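Local coordinates for protein oxygen-independent coproporphyrinogen III oxidase (Escherichia coli, PDB 1OLT) that catalyses the anaerobic oxidative decarboxylation of two propionate groups of coproporphyrinogen III to give protoporphyrinogen IX in heme biosynthesis, using a [4Fe-4S] cluster and S-adenosyl-L-methionine, at residues Q79-E90 with Y117-L126. Sequence-based numbering, arbitrary orientation.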
loop_
_atom_site.group_PDB
_atom_site.type_symbol
_atom_site.label_atom_id
_atom_site.label_comp_id
_atom_site.label_asym_id
_atom_site.label_seq_id
_atom_site.Cartn_x
_atom_site.Cartn_y
_atom_site.Cartn_z
ATOM N N GLN A 79 -22.573 -5.873 13.536
ATOM C CA GLN A 79 -21.475 -5.108 14.116
ATOM C C GLN A 79 -20.741 -5.847 15.251
ATOM O O GLN A 79 -19.528 -5.618 15.440
ATOM C CB GLN A 79 -21.939 -3.732 14.619
ATOM C CG GLN A 79 -20.827 -2.544 14.399
ATOM C CD GLN A 79 -19.737 -2.486 15.517
ATOM O OE1 GLN A 79 -19.995 -3.031 16.622
ATOM N NE2 GLN A 79 -18.495 -1.811 15.232
ATOM N N HIS A 80 -21.475 -6.717 15.969
ATOM C CA HIS A 80 -20.899 -7.590 16.950
ATOM C C HIS A 80 -19.737 -8.474 16.436
ATOM O O HIS A 80 -18.940 -8.963 17.229
ATOM C CB HIS A 80 -21.924 -8.494 17.556
ATOM C CG HIS A 80 -22.255 -9.666 16.721
ATOM N ND1 HIS A 80 -23.394 -9.713 15.933
ATOM C CD2 HIS A 80 -21.636 -10.867 16.560
ATOM C CE1 HIS A 80 -23.435 -10.867 15.284
ATOM N NE2 HIS A 80 -22.375 -11.589 15.638
ATOM N N LYS A 81 -19.645 -8.645 15.119
ATOM C CA LYS A 81 -18.484 -9.351 14.540
ATOM C C LYS A 81 -17.194 -8.638 14.852
ATOM O O LYS A 81 -16.152 -9.278 14.944
ATOM C CB LYS A 81 -18.635 -9.599 13.065
ATOM C CG LYS A 81 -19.598 -10.745 12.724
ATOM C CD LYS A 81 -19.735 -10.845 11.267
ATOM C CE LYS A 81 -20.781 -11.853 10.899
ATOM N NZ LYS A 81 -20.574 -13.174 11.501
ATOM N N ALA A 82 -17.251 -7.334 15.039
ATOM C CA ALA A 82 -16.047 -6.590 15.326
ATOM C C ALA A 82 -15.538 -6.951 16.737
ATOM O O ALA A 82 -14.331 -6.996 16.984
ATOM C CB ALA A 82 -16.303 -5.127 15.264
ATOM N N ASP A 83 -16.473 -7.154 17.671
ATOM C CA ASP A 83 -16.069 -7.589 19.051
ATOM C C ASP A 83 -15.443 -8.979 19.049
ATOM O O ASP A 83 -14.451 -9.196 19.718
ATOM C CB ASP A 83 -17.215 -7.566 20.027
ATOM C CG ASP A 83 -17.743 -6.178 20.271
ATOM O OD1 ASP A 83 -16.948 -5.212 20.636
ATOM O OD2 ASP A 83 -18.990 -5.989 20.053
ATOM N N GLN A 84 -16.028 -9.902 18.274
ATOM C CA GLN A 84 -15.503 -11.242 18.106
ATOM C C GLN A 84 -14.096 -11.184 17.464
ATOM O O GLN A 84 -13.231 -11.893 17.864
ATOM C CB GLN A 84 -16.387 -12.108 17.204
ATOM C CG GLN A 84 -17.826 -12.287 17.656
ATOM C CD GLN A 84 -18.669 -13.089 16.676
ATOM O OE1 GLN A 84 -18.409 -13.038 15.466
ATOM N NE2 GLN A 84 -19.671 -13.884 17.213
ATOM N N TYR A 85 -13.910 -10.298 16.506
ATOM C CA TYR A 85 -12.662 -10.179 15.830
ATOM C C TYR A 85 -11.565 -9.644 16.755
ATOM O O TYR A 85 -10.445 -10.177 16.761
ATOM C CB TYR A 85 -12.848 -9.283 14.599
ATOM C CG TYR A 85 -11.629 -9.218 13.720
ATOM C CD1 TYR A 85 -11.270 -10.298 12.975
ATOM C CD2 TYR A 85 -10.874 -8.094 13.650
ATOM C CE1 TYR A 85 -10.146 -10.267 12.158
ATOM C CE2 TYR A 85 -9.747 -8.019 12.791
ATOM C CZ TYR A 85 -9.389 -9.141 12.070
ATOM O OH TYR A 85 -8.291 -9.140 11.207
ATOM N N LEU A 86 -11.867 -8.628 17.555
ATOM C CA LEU A 86 -10.939 -8.148 18.546
ATOM C C LEU A 86 -10.674 -9.185 19.628
ATOM O O LEU A 86 -9.549 -9.222 20.153
ATOM C CB LEU A 86 -11.401 -6.838 19.210
ATOM C CG LEU A 86 -11.407 -5.537 18.410
ATOM C CD1 LEU A 86 -11.505 -4.266 19.249
ATOM C CD2 LEU A 86 -10.342 -5.444 17.545
ATOM N N ASP A 87 -11.625 -10.084 19.909
ATOM C CA ASP A 87 -11.327 -11.207 20.817
ATOM C C ASP A 87 -10.191 -12.049 20.220
ATOM O O ASP A 87 -9.319 -12.504 20.945
ATOM C CB ASP A 87 -12.523 -12.106 21.104
ATOM C CG ASP A 87 -13.583 -11.435 21.927
ATOM O OD1 ASP A 87 -13.306 -10.455 22.651
ATOM O OD2 ASP A 87 -14.787 -11.864 21.926
ATOM N N ALA A 88 -10.256 -12.303 18.920
ATOM C CA ALA A 88 -9.236 -13.112 18.226
ATOM C C ALA A 88 -7.891 -12.390 18.117
ATOM O O ALA A 88 -6.867 -12.986 18.324
ATOM C CB ALA A 88 -9.714 -13.512 16.873
ATOM N N LEU A 89 -7.921 -11.110 17.815
ATOM C CA LEU A 89 -6.723 -10.262 17.770
ATOM C C LEU A 89 -6.038 -10.214 19.127
ATOM O O LEU A 89 -4.802 -10.363 19.199
ATOM C CB LEU A 89 -7.023 -8.845 17.331
ATOM C CG LEU A 89 -7.257 -8.607 15.846
ATOM C CD1 LEU A 89 -7.686 -7.166 15.711
ATOM C CD2 LEU A 89 -5.926 -8.864 15.097
ATOM N N GLU A 90 -6.816 -10.101 20.191
ATOM C CA GLU A 90 -6.243 -10.208 21.543
ATOM C C GLU A 90 -5.396 -11.495 21.722
ATOM O O GLU A 90 -4.301 -11.468 22.263
ATOM C CB GLU A 90 -7.331 -10.169 22.620
ATOM C CG GLU A 90 -6.782 -10.354 24.047
ATOM C CD GLU A 90 -7.841 -10.153 25.171
ATOM O OE1 GLU A 90 -9.061 -10.187 24.905
ATOM O OE2 GLU A 90 -7.449 -10.039 26.380
ATOM N N TYR A 117 -14.785 1.039 10.877
ATOM C CA TYR A 117 -15.908 0.204 11.254
ATOM C C TYR A 117 -15.946 0.012 12.786
ATOM O O TYR A 117 -17.033 -0.128 13.390
ATOM C CB TYR A 117 -15.781 -1.149 10.593
ATOM C CG TYR A 117 -17.008 -2.046 10.722
ATOM C CD1 TYR A 117 -17.235 -2.843 11.881
ATOM C CD2 TYR A 117 -17.926 -2.146 9.669
ATOM C CE1 TYR A 117 -18.381 -3.681 11.966
ATOM C CE2 TYR A 117 -19.058 -2.958 9.755
ATOM C CZ TYR A 117 -19.283 -3.730 10.907
ATOM O OH TYR A 117 -20.392 -4.531 10.949
ATOM N N LEU A 118 -14.733 -0.065 13.380
ATOM C CA LEU A 118 -14.606 -0.110 14.826
ATOM C C LEU A 118 -15.153 1.171 15.465
ATOM O O LEU A 118 -14.741 2.281 15.129
ATOM C CB LEU A 118 -13.186 -0.339 15.241
ATOM C CG LEU A 118 -12.438 -1.547 14.665
ATOM C CD1 LEU A 118 -11.080 -1.596 15.297
ATOM C CD2 LEU A 118 -13.155 -2.815 14.927
ATOM N N ASN A 119 -16.031 1.010 16.442
ATOM C CA ASN A 119 -16.513 2.128 17.193
ATOM C C ASN A 119 -15.423 2.691 18.179
ATOM O O ASN A 119 -14.326 2.134 18.298
ATOM C CB ASN A 119 -17.902 1.751 17.828
ATOM C CG ASN A 119 -17.794 0.710 18.969
ATOM O OD1 ASN A 119 -16.758 0.626 19.660
ATOM N ND2 ASN A 119 -18.874 -0.015 19.209
ATOM N N LYS A 120 -15.693 3.777 18.879
ATOM C CA LYS A 120 -14.701 4.368 19.793
ATOM C C LYS A 120 -14.168 3.433 20.849
ATOM O O LYS A 120 -12.950 3.367 21.107
ATOM C CB LYS A 120 -15.273 5.643 20.449
ATOM C CG LYS A 120 -15.549 6.827 19.463
ATOM C CD LYS A 120 -16.189 8.034 20.270
ATOM C CE LYS A 120 -16.876 9.019 19.358
ATOM N NZ LYS A 120 -17.317 10.348 20.072
ATOM N N ALA A 121 -15.073 2.666 21.478
ATOM C CA ALA A 121 -14.654 1.684 22.486
ATOM C C ALA A 121 -13.762 0.586 21.895
ATOM O O ALA A 121 -12.780 0.245 22.485
ATOM C CB ALA A 121 -15.891 1.036 23.218
ATOM N N GLN A 122 -14.098 0.089 20.735
ATOM C CA GLN A 122 -13.305 -0.916 20.037
ATOM C C GLN A 122 -11.905 -0.386 19.591
ATOM O O GLN A 122 -10.879 -1.057 19.757
ATOM C CB GLN A 122 -14.112 -1.466 18.820
ATOM C CG GLN A 122 -15.298 -2.257 19.291
ATOM C CD GLN A 122 -16.324 -2.471 18.237
ATOM O OE1 GLN A 122 -16.339 -1.759 17.184
ATOM N NE2 GLN A 122 -17.285 -3.385 18.531
ATOM N N ILE A 123 -11.872 0.826 19.068
ATOM C CA ILE A 123 -10.611 1.488 18.711
ATOM C C ILE A 123 -9.761 1.532 19.947
ATOM O O ILE A 123 -8.581 1.175 19.916
ATOM C CB ILE A 123 -10.877 2.910 18.220
ATOM C CG1 ILE A 123 -11.472 2.855 16.835
ATOM C CG2 ILE A 123 -9.592 3.710 18.217
ATOM C CD1 ILE A 123 -12.125 4.130 16.388
ATOM N N SER A 124 -10.340 1.994 21.065
ATOM C CA SER A 124 -9.565 2.087 22.306
ATOM C C SER A 124 -9.071 0.742 22.794
ATOM O O SER A 124 -7.921 0.612 23.308
ATOM C CB SER A 124 -10.356 2.768 23.450
ATOM O OG SER A 124 -10.679 4.096 23.131
ATOM N N ARG A 125 -9.951 -0.249 22.699
ATOM C CA ARG A 125 -9.573 -1.593 23.126
ATOM C C ARG A 125 -8.338 -2.137 22.329
ATOM O O ARG A 125 -7.420 -2.716 22.900
ATOM C CB ARG A 125 -10.736 -2.575 22.997
ATOM C CG ARG A 125 -10.422 -4.016 23.425
ATOM C CD ARG A 125 -11.575 -5.019 23.165
ATOM N NE ARG A 125 -11.092 -6.368 23.396
ATOM C CZ ARG A 125 -11.724 -7.451 23.011
ATOM N NH1 ARG A 125 -12.872 -7.367 22.371
ATOM N NH2 ARG A 125 -11.200 -8.657 23.283
ATOM N N LEU A 126 -8.369 -2.011 21.025
ATOM C CA LEU A 126 -7.294 -2.493 20.230
ATOM C C LEU A 126 -6.017 -1.747 20.459
ATOM O O LEU A 126 -4.953 -2.378 20.546
ATOM C CB LEU A 126 -7.677 -2.522 18.761
ATOM C CG LEU A 126 -6.643 -3.048 17.781
ATOM C CD1 LEU A 126 -6.096 -4.425 18.149
ATOM C CD2 LEU A 126 -7.229 -3.076 16.444
HETATM O O HOH W 1 -14.523 -5.214 21.590
#
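Gln79 and Gln122 come from opposite directions and pair their amides nearly in one plane, 15° apart, where two neighbouring outer helices of the radical SAM (βα) barrel begin. Helices 80-90 and 120-126 run parallel, 4° between their axes, as expected of successive helices joined through strand 105-112, which pairs in parallel with 53-62. The amide pair is unequal: Gln79 NE2 reaches Gln122 OE1 at 2.9 Å, in the carbonyl plane and on a lone pair, whereas the return bond from Gln122 NE2 to Gln79 OE1 is weak. A bend at chi2 lays the Gln79 chain along the Tyr117 ring, amide and ring planes nearly parallel, and Gln79 NE2 also donates to Tyr117 O at 2.9 Å. The Tyr117 hydroxyl bonds to Thr76 O.

Gln122 is held at both amide atoms. Its OE1 also accepts from Asn119 N, while Asn119 OD1 takes Gln122 N, a capping box at the helix start; its NE2 meets Asp83 OD1 at 2.8 Å from above the carboxylate plane. A water links Asp83 OD1 to Arg125 NH1. A leucine in place of Gln122 would probably cost Gln79 NE2 its straighter bond, leave Asp83 OD1 with the water alone among the partners named, and remove the Asn119 N half of the capping box.

Deeper in, Leu86 CD2 packs on Leu126 CD2 at 4.1 Å; Leu126 also touches Trp110 of strand 105-112. Arg125, CG anti to the backbone N (chi1 180°) and extended to NE, crosses to the other helix as a knob among Asp83, Leu86, Asp87 and Glu90. Leu86 CB lies over one guanidinium face, 3.5 Å from Arg125 NH1, and Asp87 and Glu90 approach its edge. Glu90 OE1 forms a salt bridge with Arg125 NH2; both terminal nitrogens grip Asp87 OD1, which uses its anti lone pair toward Arg125 NH2, 2.8 Å away.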